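NAD-dependent dehydrogenase (Rhizobium meliloti, PDB 4Z0P) reduces glyoxylate and hydroxypyruvate at the expense of NADPH, and is captured here with the cofactor and oxalate bound. Local coordinates at residues V69-G74 against H299-F304; I231-G236 against H283-S288; E264-E269 against V278-H283. One frame throughout, in Å; residues are numbered along the deposited sequence. Where two conformers were deposited one is given.

Contact 1: residues V69-G74 against H299-F304; sequences VVFSGG and HQIARF. With OXD (oxalic acid), chain C.
The ring of Phe-304 carries Val-69 CG2 over the centre of one face: the methyl stands 3.8 Å from the centroid of the Phe-304 ring, only 3° off its normal, which qualifies as a CH-pi contact. All six carbons of that ring are almost equally far from the methyl. The other branch of the same valine serves a second ring, since Val-69 CG1 lies 3.5 Å above the plane of the Phe-71 ring, offset toward the rim. With CG1 anti to the backbone N (chi1 -171°), the two methyls of Val-69 part toward different aromatics. The edge of the Phe-71 ring meets the helix: CE1 of Phe-71 comes to 3.6 Å from Gln-300 CB, close to the ring plane. Beside it, Phe-71 CZ lies 4.1 Å from Ile-301 CG1, an oblique approach. Only the aliphatic root of Gln-300 takes part; its chain bends at chi2 and takes the amide away to a hydrogen bond from NE2 to Glu-311 OE1. The interface is therefore apolar and buried. Tyr-50 on strand 50-54 packs against Val-69, Ile-301 and Phe-304 and so joins the same cluster. Past the strand, Gly-74 CA passes 3.1 Å from oxalate O3. Ser-72 OG, donating to Gly-74 O over 3.0 Å, ties this turn together. The axes of strand 69-72 and the segment 299-304 run nearly antiparallel, 10.8 Å apart. A helix laid on a parallel sheet, returning after the whole nucleotide-binding domain has been traversed, is the way D-2-hydroxyacid dehydrogenases complete their substrate-binding domain, here with the end of strand 69-72 leading into the oxalate pocket.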
# COMPACT_ATOMS: atom_id res chain seq x y z
N VAL A 69 -23.17 -15.67 -27.45
CA VAL A 69 -22.10 -15.55 -26.45
C VAL A 69 -22.61 -14.65 -25.33
O VAL A 69 -23.23 -13.62 -25.59
CB VAL A 69 -20.81 -14.89 -27.01
CG1 VAL A 69 -19.66 -14.98 -26.00
CG2 VAL A 69 -20.39 -15.50 -28.33
N VAL A 70 -22.36 -15.07 -24.10
CA VAL A 70 -22.65 -14.32 -22.89
C VAL A 70 -21.34 -13.80 -22.33
O VAL A 70 -20.37 -14.55 -22.18
CB VAL A 70 -23.39 -15.18 -21.88
CG1 VAL A 70 -23.74 -14.38 -20.64
CG2 VAL A 70 -24.65 -15.75 -22.50
N PHE A 71 -21.30 -12.51 -22.01
CA PHE A 71 -20.12 -11.88 -21.44
C PHE A 71 -20.41 -11.45 -20.02
O PHE A 71 -21.32 -10.68 -19.81
CB PHE A 71 -19.73 -10.65 -22.25
CG PHE A 71 -19.32 -10.97 -23.65
CD1 PHE A 71 -18.01 -11.32 -23.93
CD2 PHE A 71 -20.24 -10.95 -24.68
CE1 PHE A 71 -17.63 -11.65 -25.22
CE2 PHE A 71 -19.85 -11.25 -25.99
CZ PHE A 71 -18.53 -11.60 -26.24
N SER A 72 -19.64 -11.95 -19.07
CA SER A 72 -19.72 -11.43 -17.70
C SER A 72 -19.06 -10.06 -17.61
O SER A 72 -17.98 -9.82 -18.14
CB SER A 72 -19.01 -12.39 -16.73
OG SER A 72 -19.11 -11.90 -15.40
N GLY A 73 -19.68 -9.17 -16.85
CA GLY A 73 -19.07 -7.89 -16.51
C GLY A 73 -17.94 -7.95 -15.48
O GLY A 73 -17.27 -6.92 -15.23
N GLY A 74 -17.72 -9.12 -14.89
CA GLY A 74 -16.69 -9.32 -13.89
C GLY A 74 -15.86 -10.55 -14.19
O GLY A 74 -16.15 -11.32 -15.12
N HIS A 299 -13.62 -6.82 -28.79
CA HIS A 299 -12.51 -7.64 -29.30
C HIS A 299 -12.93 -9.10 -29.43
O HIS A 299 -12.67 -9.73 -30.46
CB HIS A 299 -11.27 -7.48 -28.40
CG HIS A 299 -10.08 -8.29 -28.82
ND1 HIS A 299 -9.44 -8.09 -30.02
CD2 HIS A 299 -9.42 -9.29 -28.20
CE1 HIS A 299 -8.43 -8.95 -30.13
NE2 HIS A 299 -8.40 -9.69 -29.04
N GLN A 300 -13.62 -9.62 -28.42
CA GLN A 300 -14.09 -11.01 -28.44
C GLN A 300 -15.17 -11.24 -29.50
O GLN A 300 -15.15 -12.28 -30.17
CB GLN A 300 -14.58 -11.46 -27.06
CG GLN A 300 -13.46 -11.53 -26.03
CD GLN A 300 -12.26 -12.38 -26.48
OE1 GLN A 300 -12.43 -13.49 -26.98
NE2 GLN A 300 -11.05 -11.85 -26.30
N ILE A 301 -16.09 -10.29 -29.64
CA ILE A 301 -17.08 -10.36 -30.72
C ILE A 301 -16.36 -10.44 -32.08
O ILE A 301 -16.72 -11.26 -32.93
CB ILE A 301 -18.06 -9.16 -30.71
CG1 ILE A 301 -19.04 -9.29 -29.54
CG2 ILE A 301 -18.86 -9.09 -32.02
CD1 ILE A 301 -19.87 -8.06 -29.23
N ALA A 302 -15.33 -9.61 -32.29
CA ALA A 302 -14.63 -9.60 -33.57
C ALA A 302 -13.94 -10.93 -33.83
O ALA A 302 -13.97 -11.46 -34.95
CB ALA A 302 -13.64 -8.45 -33.65
N ARG A 303 -13.33 -11.49 -32.80
CA ARG A 303 -12.73 -12.83 -32.91
C ARG A 303 -13.79 -13.87 -33.28
O ARG A 303 -13.60 -14.66 -34.20
CB ARG A 303 -12.04 -13.23 -31.60
CG ARG A 303 -10.75 -12.47 -31.30
CD ARG A 303 -10.16 -12.92 -29.97
NE ARG A 303 -9.75 -14.32 -30.01
CZ ARG A 303 -8.59 -14.77 -30.49
NH1 ARG A 303 -7.67 -13.94 -31.00
NH2 ARG A 303 -8.34 -16.07 -30.49
N PHE A 304 -14.91 -13.86 -32.56
CA PHE A 304 -16.00 -14.81 -32.76
C PHE A 304 -16.49 -14.79 -34.19
O PHE A 304 -16.59 -15.84 -34.85
CB PHE A 304 -17.15 -14.47 -31.81
CG PHE A 304 -18.27 -15.48 -31.82
CD1 PHE A 304 -18.06 -16.77 -31.33
CD2 PHE A 304 -19.53 -15.14 -32.29
CE1 PHE A 304 -19.09 -17.71 -31.33
CE2 PHE A 304 -20.57 -16.08 -32.30
CZ PHE A 304 -20.35 -17.36 -31.81
C1 OXD C . -15.72 -9.57 -10.27
C2 OXD C . -16.26 -8.88 -9.10
O3 OXD C . -15.14 -8.92 -11.18
O4 OXD C . -16.66 -7.71 -9.21
O5 OXD C . -15.88 -10.81 -10.33
O6 OXD C . -16.32 -9.47 -8.01

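Contact 2: residues I231-G236 against H283-S288; sequences INAGRG and HVAASS. With NDP (NADPH dihydro-nicotinamide-adenine-dinucleotide phosphate), chain H; OXD (oxalic acid), chain C.
Arg-235 and His-283 converge on one oxygen of oxalate at the C-terminal edge of the Rossmann-type sheet, in the active-site cleft of a D-2-hydroxyacid dehydrogenase. His-283 NE2 donates to oxalate O6 at 2.6 Å and 161°, with the oxygen in the plane of the imidazole ring. Arg-235 NH1 gives a second bond to oxalate O6, 2.8 Å long, while Arg-235 NH2 reaches oxalate O5, also at 2.8 Å, and adds a weak bond to O6. The guanidinium of Arg-235 spans both carboxylates, while His-283 bonds to O6 alone; O6 is gripped by three N-H donors, one of them weakly. Between the protein partners, Arg-235 NH1 stands 3.6 Å from His-283 NE2, with His-283 CE1 over one face of the guanidinium. The opposite face holds NADPH O2D, 3.1 Å above the guanidinium plane and over its centre. A bend at chi2 (-74°) brings the arginine chain, which starts away from 283-288, round to this place.

The nicotinamide carboxamide is held from both segments. NADPH N7N donates to Ala-233 O over 2.9 Å, and Ala-286 N donates to NADPH O7N, which fixes the rotation of the amide. Farther out, Arg-235 NE forms a salt bridge with Asp-78 and NH1 also bonds to Gly-234 O, so the guanidinium is held from several directions. An Asx turn shapes the backbone beneath it: Gly-234 N donates to Asn-232 OD1 at 163°. Asp-259 accepts from the backbone N of both Val-284 and Ala-285, and Ala-285 O receives Arg-116 of the second subunit. Under the carboxamide the segments meet methyl to methyl, Ala-233 CB lying 3.8 Å from Ala-285 CB.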
# COMPACT_ATOMS: atom_id res chain seq x y z
N ILE A 231 -7.26 -11.99 4.84
CA ILE A 231 -7.62 -10.96 3.85
C ILE A 231 -8.35 -11.66 2.73
O ILE A 231 -7.80 -12.60 2.11
CB ILE A 231 -6.36 -10.29 3.31
CG1 ILE A 231 -5.64 -9.51 4.42
CG2 ILE A 231 -6.66 -9.40 2.09
CD1 ILE A 231 -4.19 -9.26 4.08
N ASN A 232 -9.62 -11.31 2.50
CA ASN A 232 -10.38 -11.95 1.43
C ASN A 232 -10.99 -10.98 0.45
O ASN A 232 -11.75 -10.09 0.83
CB ASN A 232 -11.48 -12.86 1.98
CG ASN A 232 -12.11 -13.77 0.92
OD1 ASN A 232 -11.56 -13.99 -0.17
ND2 ASN A 232 -13.24 -14.34 1.25
N ALA A 233 -10.65 -11.15 -0.82
CA ALA A 233 -11.30 -10.41 -1.91
C ALA A 233 -11.75 -11.31 -3.04
O ALA A 233 -11.98 -10.83 -4.16
CB ALA A 233 -10.38 -9.31 -2.44
N GLY A 234 -11.93 -12.60 -2.73
CA GLY A 234 -12.47 -13.55 -3.69
C GLY A 234 -13.99 -13.49 -3.69
O GLY A 234 -14.60 -12.63 -4.36
N ARG A 235 -14.60 -14.38 -2.90
CA ARG A 235 -16.04 -14.36 -2.72
C ARG A 235 -16.38 -14.66 -1.29
O ARG A 235 -15.72 -15.46 -0.63
CB ARG A 235 -16.69 -15.41 -3.61
CG ARG A 235 -16.74 -15.05 -5.08
CD ARG A 235 -17.79 -14.00 -5.31
NE ARG A 235 -17.91 -13.58 -6.70
CZ ARG A 235 -17.26 -12.59 -7.26
NH1 ARG A 235 -16.33 -11.89 -6.60
NH2 ARG A 235 -17.51 -12.28 -8.52
N GLY A 236 -17.46 -14.04 -0.82
CA GLY A 236 -17.95 -14.24 0.53
C GLY A 236 -18.38 -15.65 0.86
O GLY A 236 -18.17 -16.12 1.97
N HIS A 283 -17.23 -4.62 -1.49
CA HIS A 283 -17.00 -5.36 -2.73
C HIS A 283 -16.53 -4.43 -3.85
O HIS A 283 -17.13 -4.32 -4.93
CB HIS A 283 -18.22 -6.17 -3.10
CG HIS A 283 -17.95 -7.25 -4.10
ND1 HIS A 283 -18.69 -8.41 -4.13
CD2 HIS A 283 -17.03 -7.36 -5.09
CE1 HIS A 283 -18.26 -9.18 -5.11
NE2 HIS A 283 -17.25 -8.57 -5.70
N VAL A 284 -15.44 -3.74 -3.54
CA VAL A 284 -14.79 -2.77 -4.42
C VAL A 284 -13.29 -3.05 -4.62
O VAL A 284 -12.53 -2.16 -5.05
CB VAL A 284 -15.00 -1.32 -3.90
CG1 VAL A 284 -16.44 -0.88 -4.10
CG2 VAL A 284 -14.57 -1.16 -2.43
N ALA A 285 -12.81 -4.26 -4.33
CA ALA A 285 -11.37 -4.49 -4.42
C ALA A 285 -10.87 -4.25 -5.85
O ALA A 285 -9.83 -3.63 -6.04
CB ALA A 285 -10.99 -5.88 -3.94
N ALA A 286 -11.64 -4.70 -6.84
CA ALA A 286 -11.29 -4.39 -8.23
C ALA A 286 -12.54 -4.10 -9.01
O ALA A 286 -13.27 -5.02 -9.41
CB ALA A 286 -10.51 -5.54 -8.85
N SER A 287 -12.83 -2.81 -9.18
CA SER A 287 -14.01 -2.36 -9.95
C SER A 287 -13.79 -2.65 -11.43
O SER A 287 -12.66 -2.59 -11.91
CB SER A 287 -14.23 -0.86 -9.75
OG SER A 287 -14.64 -0.63 -8.41
N SER A 288 -14.86 -2.94 -12.15
CA SER A 288 -14.76 -3.10 -13.61
C SER A 288 -14.80 -1.71 -14.28
O SER A 288 -15.76 -0.96 -14.13
CB SER A 288 -15.92 -3.97 -14.13
OG SER A 288 -15.76 -5.33 -13.76
PA NDP H . -8.55 -17.35 -12.23
O1A NDP H . -9.51 -18.37 -12.83
O2A NDP H . -7.50 -16.78 -13.12
O5B NDP H . -7.84 -18.09 -11.02
C5B NDP H . -8.51 -18.92 -10.10
C4B NDP H . -7.47 -19.63 -9.27
O4B NDP H . -8.16 -20.33 -8.23
C3B NDP H . -6.66 -20.67 -10.03
O3B NDP H . -5.32 -20.64 -9.53
C2B NDP H . -7.34 -21.97 -9.66
O2B NDP H . -6.50 -23.12 -9.70
C1B NDP H . -7.71 -21.67 -8.23
N9A NDP H . -8.76 -22.60 -7.78
C8A NDP H . -10.04 -22.71 -8.17
N7A NDP H . -10.71 -23.66 -7.55
C5A NDP H . -9.78 -24.20 -6.70
C6A NDP H . -9.84 -25.26 -5.77
N6A NDP H . -10.96 -25.97 -5.54
N1A NDP H . -8.71 -25.55 -5.06
C2A NDP H . -7.60 -24.84 -5.29
N3A NDP H . -7.43 -23.83 -6.14
C4A NDP H . -8.57 -23.55 -6.82
O3 NDP H . -9.51 -16.25 -11.56
PN NDP H . -9.03 -14.72 -11.29
O1N NDP H . -7.69 -14.70 -10.63
O2N NDP H . -9.24 -13.89 -12.51
O5D NDP H . -10.20 -14.29 -10.30
C5D NDP H . -10.31 -14.94 -9.05
C4D NDP H . -11.61 -14.55 -8.36
O4D NDP H . -11.51 -13.24 -7.81
C3D NDP H . -12.85 -14.45 -9.24
O3D NDP H . -13.40 -15.76 -9.49
C2D NDP H . -13.81 -13.57 -8.46
O2D NDP H . -14.66 -14.37 -7.62
C1D NDP H . -12.83 -12.76 -7.58
N1N NDP H . -12.87 -11.33 -7.85
C2N NDP H . -13.28 -10.43 -6.88
C3N NDP H . -13.31 -9.08 -7.10
C7N NDP H . -13.59 -8.08 -6.03
O7N NDP H . -13.87 -6.91 -6.38
N7N NDP H . -13.57 -8.44 -4.76
C4N NDP H . -12.96 -8.57 -8.45
C5N NDP H . -12.55 -9.60 -9.44
C6N NDP H . -12.50 -10.88 -9.13
P2B NDP H . -6.05 -23.77 -11.10
O1X NDP H . -5.05 -22.79 -11.65
O2X NDP H . -5.42 -25.07 -10.64
O3X NDP H . -7.27 -23.92 -11.93
C1 OXD C . -15.72 -9.57 -10.27
C2 OXD C . -16.26 -8.88 -9.10
O3 OXD C . -15.14 -8.92 -11.18
O4 OXD C . -16.66 -7.71 -9.21
O5 OXD C . -15.88 -10.81 -10.33
O6 OXD C . -16.32 -9.47 -8.01

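Contact 3: residues E264-E269 against V278-H283; sequences EPLSPE and VYVTPH. With NDP (NADPH dihydro-nicotinamide-adenine-dinucleotide phosphate), chain H; OXD (oxalic acid), chain C.
Glu-264 reaches His-283 with an arm that is extended beyond CG. Its CB points toward the strand segment, and the side chain packs against Trp-130 of the second subunit. Because CG stands anti to the carbonyl carbon (chi1 -62°), the carboxylate is delivered to the far side of the imidazole from the oxalate. Carbon CD ends 3.4 Å from His-283 ND1. The oxygen OE1 makes the bond: His-283 ND1 donates to Glu-264 OE1 at 2.7 Å and 168°, and OE1 receives it on its syn lone pair, the side of OE2. The acceptor lies near the imidazole plane, although the carboxylate itself is turned 87° to that ring. OE2 accepts from Phe-261 N, so the glutamate is positioned by its own backbone neighbourhood. With one nitrogen given to Glu-264 and the other to the ligand, the imidazole is fixed against rotation about its bond to CB. Putting an alanine here would probably leave Glu-264 OE1 without its donor and take one of the grips from the oxalate.

Two residues on, Leu-266 CD2 touches Val-280 CG1 at 4.3 Å, and Trp-273 packs on both. This small apolar patch ties the loop to strand 278-280 on the edge of the seven-stranded sheet. The inverse gamma turn centred on Pro-282 then brings the chain round to His-283. A glutamate hydrogen-bonded to the ND1 of a histidine that faces the substrate site is consistent with the histidine-carboxylate pair of the D-2-hydroxyacid dehydrogenase active site.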
# COMPACT_ATOMS: atom_id res chain seq x y z
N GLU A 264 -24.38 -10.16 0.66
CA GLU A 264 -24.11 -8.76 0.32
C GLU A 264 -25.40 -8.12 -0.19
O GLU A 264 -26.21 -8.81 -0.81
CB GLU A 264 -23.05 -8.66 -0.79
CG GLU A 264 -21.71 -9.23 -0.38
CD GLU A 264 -20.65 -9.21 -1.47
OE1 GLU A 264 -20.87 -8.68 -2.58
OE2 GLU A 264 -19.57 -9.74 -1.19
N PRO A 265 -25.62 -6.84 0.09
CA PRO A 265 -24.74 -5.99 0.92
C PRO A 265 -24.72 -6.44 2.36
O PRO A 265 -25.70 -7.02 2.85
CB PRO A 265 -25.37 -4.62 0.81
CG PRO A 265 -26.77 -4.84 0.38
CD PRO A 265 -26.77 -6.08 -0.45
N LEU A 266 -23.60 -6.19 3.03
CA LEU A 266 -23.42 -6.62 4.40
C LEU A 266 -24.48 -5.99 5.28
O LEU A 266 -24.68 -4.77 5.23
CB LEU A 266 -22.04 -6.26 4.89
CG LEU A 266 -21.70 -6.65 6.34
CD1 LEU A 266 -21.75 -8.15 6.56
CD2 LEU A 266 -20.33 -6.08 6.65
N SER A 267 -25.15 -6.81 6.09
CA SER A 267 -26.19 -6.32 6.97
C SER A 267 -25.71 -5.14 7.81
O SER A 267 -24.60 -5.18 8.36
CB SER A 267 -26.61 -7.41 7.95
OG SER A 267 -27.54 -6.88 8.88
N PRO A 268 -26.55 -4.11 7.98
CA PRO A 268 -26.19 -3.05 8.93
C PRO A 268 -26.01 -3.54 10.36
O PRO A 268 -25.38 -2.83 11.15
CB PRO A 268 -27.36 -2.07 8.86
CG PRO A 268 -28.08 -2.40 7.59
CD PRO A 268 -27.81 -3.82 7.27
N GLU A 269 -26.55 -4.71 10.69
CA GLU A 269 -26.44 -5.25 12.05
C GLU A 269 -25.15 -6.08 12.25
O GLU A 269 -24.89 -6.57 13.35
CB GLU A 269 -27.68 -6.09 12.37
CG GLU A 269 -28.99 -5.35 12.12
CD GLU A 269 -29.06 -4.00 12.80
OE1 GLU A 269 -28.64 -3.92 13.98
OE2 GLU A 269 -29.52 -3.02 12.17
N VAL A 278 -10.67 -5.08 11.90
CA VAL A 278 -11.28 -5.47 10.64
C VAL A 278 -11.49 -4.27 9.75
O VAL A 278 -12.07 -3.27 10.18
CB VAL A 278 -12.64 -6.18 10.80
CG1 VAL A 278 -13.17 -6.61 9.44
CG2 VAL A 278 -12.49 -7.41 11.69
N TYR A 279 -11.01 -4.38 8.51
CA TYR A 279 -11.27 -3.39 7.48
C TYR A 279 -12.35 -3.88 6.55
O TYR A 279 -12.20 -4.93 5.93
CB TYR A 279 -10.05 -3.13 6.63
CG TYR A 279 -8.89 -2.53 7.38
CD1 TYR A 279 -8.91 -1.20 7.76
CD2 TYR A 279 -7.83 -3.30 7.77
CE1 TYR A 279 -7.84 -0.63 8.43
CE2 TYR A 279 -6.75 -2.76 8.48
CZ TYR A 279 -6.76 -1.42 8.81
OH TYR A 279 -5.70 -0.88 9.47
N VAL A 280 -13.45 -3.15 6.46
CA VAL A 280 -14.56 -3.54 5.57
C VAL A 280 -14.60 -2.61 4.35
O VAL A 280 -14.63 -1.39 4.50
CB VAL A 280 -15.93 -3.42 6.30
CG1 VAL A 280 -17.12 -3.60 5.36
CG2 VAL A 280 -15.99 -4.40 7.46
N THR A 281 -14.64 -3.21 3.17
CA THR A 281 -14.92 -2.49 1.94
C THR A 281 -16.07 -3.17 1.22
O THR A 281 -16.25 -4.39 1.34
CB THR A 281 -13.67 -2.32 1.04
OG1 THR A 281 -12.99 -3.58 0.86
CG2 THR A 281 -12.74 -1.26 1.61
N PRO A 282 -16.88 -2.37 0.48
CA PRO A 282 -18.16 -2.91 -0.04
C PRO A 282 -18.03 -3.56 -1.42
O PRO A 282 -18.63 -3.11 -2.41
CB PRO A 282 -19.04 -1.68 -0.05
CG PRO A 282 -18.07 -0.55 -0.36
CD PRO A 282 -16.88 -0.90 0.48
N HIS A 283 -17.23 -4.62 -1.49
CA HIS A 283 -17.00 -5.36 -2.73
C HIS A 283 -16.53 -4.43 -3.85
O HIS A 283 -17.13 -4.32 -4.93
CB HIS A 283 -18.22 -6.17 -3.10
CG HIS A 283 -17.95 -7.25 -4.10
ND1 HIS A 283 -18.69 -8.41 -4.13
CD2 HIS A 283 -17.03 -7.36 -5.09
CE1 HIS A 283 -18.26 -9.18 -5.11
NE2 HIS A 283 -17.25 -8.57 -5.70
PA NDP H . -8.55 -17.35 -12.23
O1A NDP H . -9.51 -18.37 -12.83
O2A NDP H . -7.50 -16.78 -13.12
O5B NDP H . -7.84 -18.09 -11.02
C5B NDP H . -8.51 -18.92 -10.10
C4B NDP H . -7.47 -19.63 -9.27
O4B NDP H . -8.16 -20.33 -8.23
C3B NDP H . -6.66 -20.67 -10.03
O3B NDP H . -5.32 -20.64 -9.53
C2B NDP H . -7.34 -21.97 -9.66
O2B NDP H . -6.50 -23.12 -9.70
C1B NDP H . -7.71 -21.67 -8.23
N9A NDP H . -8.76 -22.60 -7.78
C8A NDP H . -10.04 -22.71 -8.17
N7A NDP H . -10.71 -23.66 -7.55
C5A NDP H . -9.78 -24.20 -6.70
C6A NDP H . -9.84 -25.26 -5.77
N6A NDP H . -10.96 -25.97 -5.54
N1A NDP H . -8.71 -25.55 -5.06
C2A NDP H . -7.60 -24.84 -5.29
N3A NDP H . -7.43 -23.83 -6.14
C4A NDP H . -8.57 -23.55 -6.82
O3 NDP H . -9.51 -16.25 -11.56
PN NDP H . -9.03 -14.72 -11.29
O1N NDP H . -7.69 -14.70 -10.63
O2N NDP H . -9.24 -13.89 -12.51
O5D NDP H . -10.20 -14.29 -10.30
C5D NDP H . -10.31 -14.94 -9.05
C4D NDP H . -11.61 -14.55 -8.36
O4D NDP H . -11.51 -13.24 -7.81
C3D NDP H . -12.85 -14.45 -9.24
O3D NDP H . -13.40 -15.76 -9.49
C2D NDP H . -13.81 -13.57 -8.46
O2D NDP H . -14.66 -14.37 -7.62
C1D NDP H . -12.83 -12.76 -7.58
N1N NDP H . -12.87 -11.33 -7.85
C2N NDP H . -13.28 -10.43 -6.88
C3N NDP H . -13.31 -9.08 -7.10
C7N NDP H . -13.59 -8.08 -6.03
O7N NDP H . -13.87 -6.91 -6.38
N7N NDP H . -13.57 -8.44 -4.76
C4N NDP H . -12.96 -8.57 -8.45
C5N NDP H . -12.55 -9.60 -9.44
C6N NDP H . -12.50 -10.88 -9.13
P2B NDP H . -6.05 -23.77 -11.10
O1X NDP H . -5.05 -22.79 -11.65
O2X NDP H . -5.42 -25.07 -10.64
O3X NDP H . -7.27 -23.92 -11.93
C1 OXD C . -15.72 -9.57 -10.27
C2 OXD C . -16.26 -8.88 -9.10
O3 OXD C . -15.14 -8.92 -11.18
O4 OXD C . -16.66 -7.71 -9.21
O5 OXD C . -15.88 -10.81 -10.33
O6 OXD C . -16.32 -9.47 -8.01

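How the contacts relate
Along the chain the segments come as 69-74, 231-236, 264-269, 278-283 with 283-288, and 299-304, so contact 1 spans the other two and contact 3 falls within the span of contact 2. Contacts 2 and 3 have centres about 11 Å apart, share His-283, reach the same seven-stranded sheet and both meet the second subunit. Contact 1 belongs to the five-stranded sheet, its centre about 22 Å from that of contact 2 and 31 Å from that of contact 3. Contacts 1 and 2 touch where Ser-288 OG lies 2.6 Å from Gly-73 O, probably a hydrogen bond. All three reach the oxalate, which sits in the cleft between the domains.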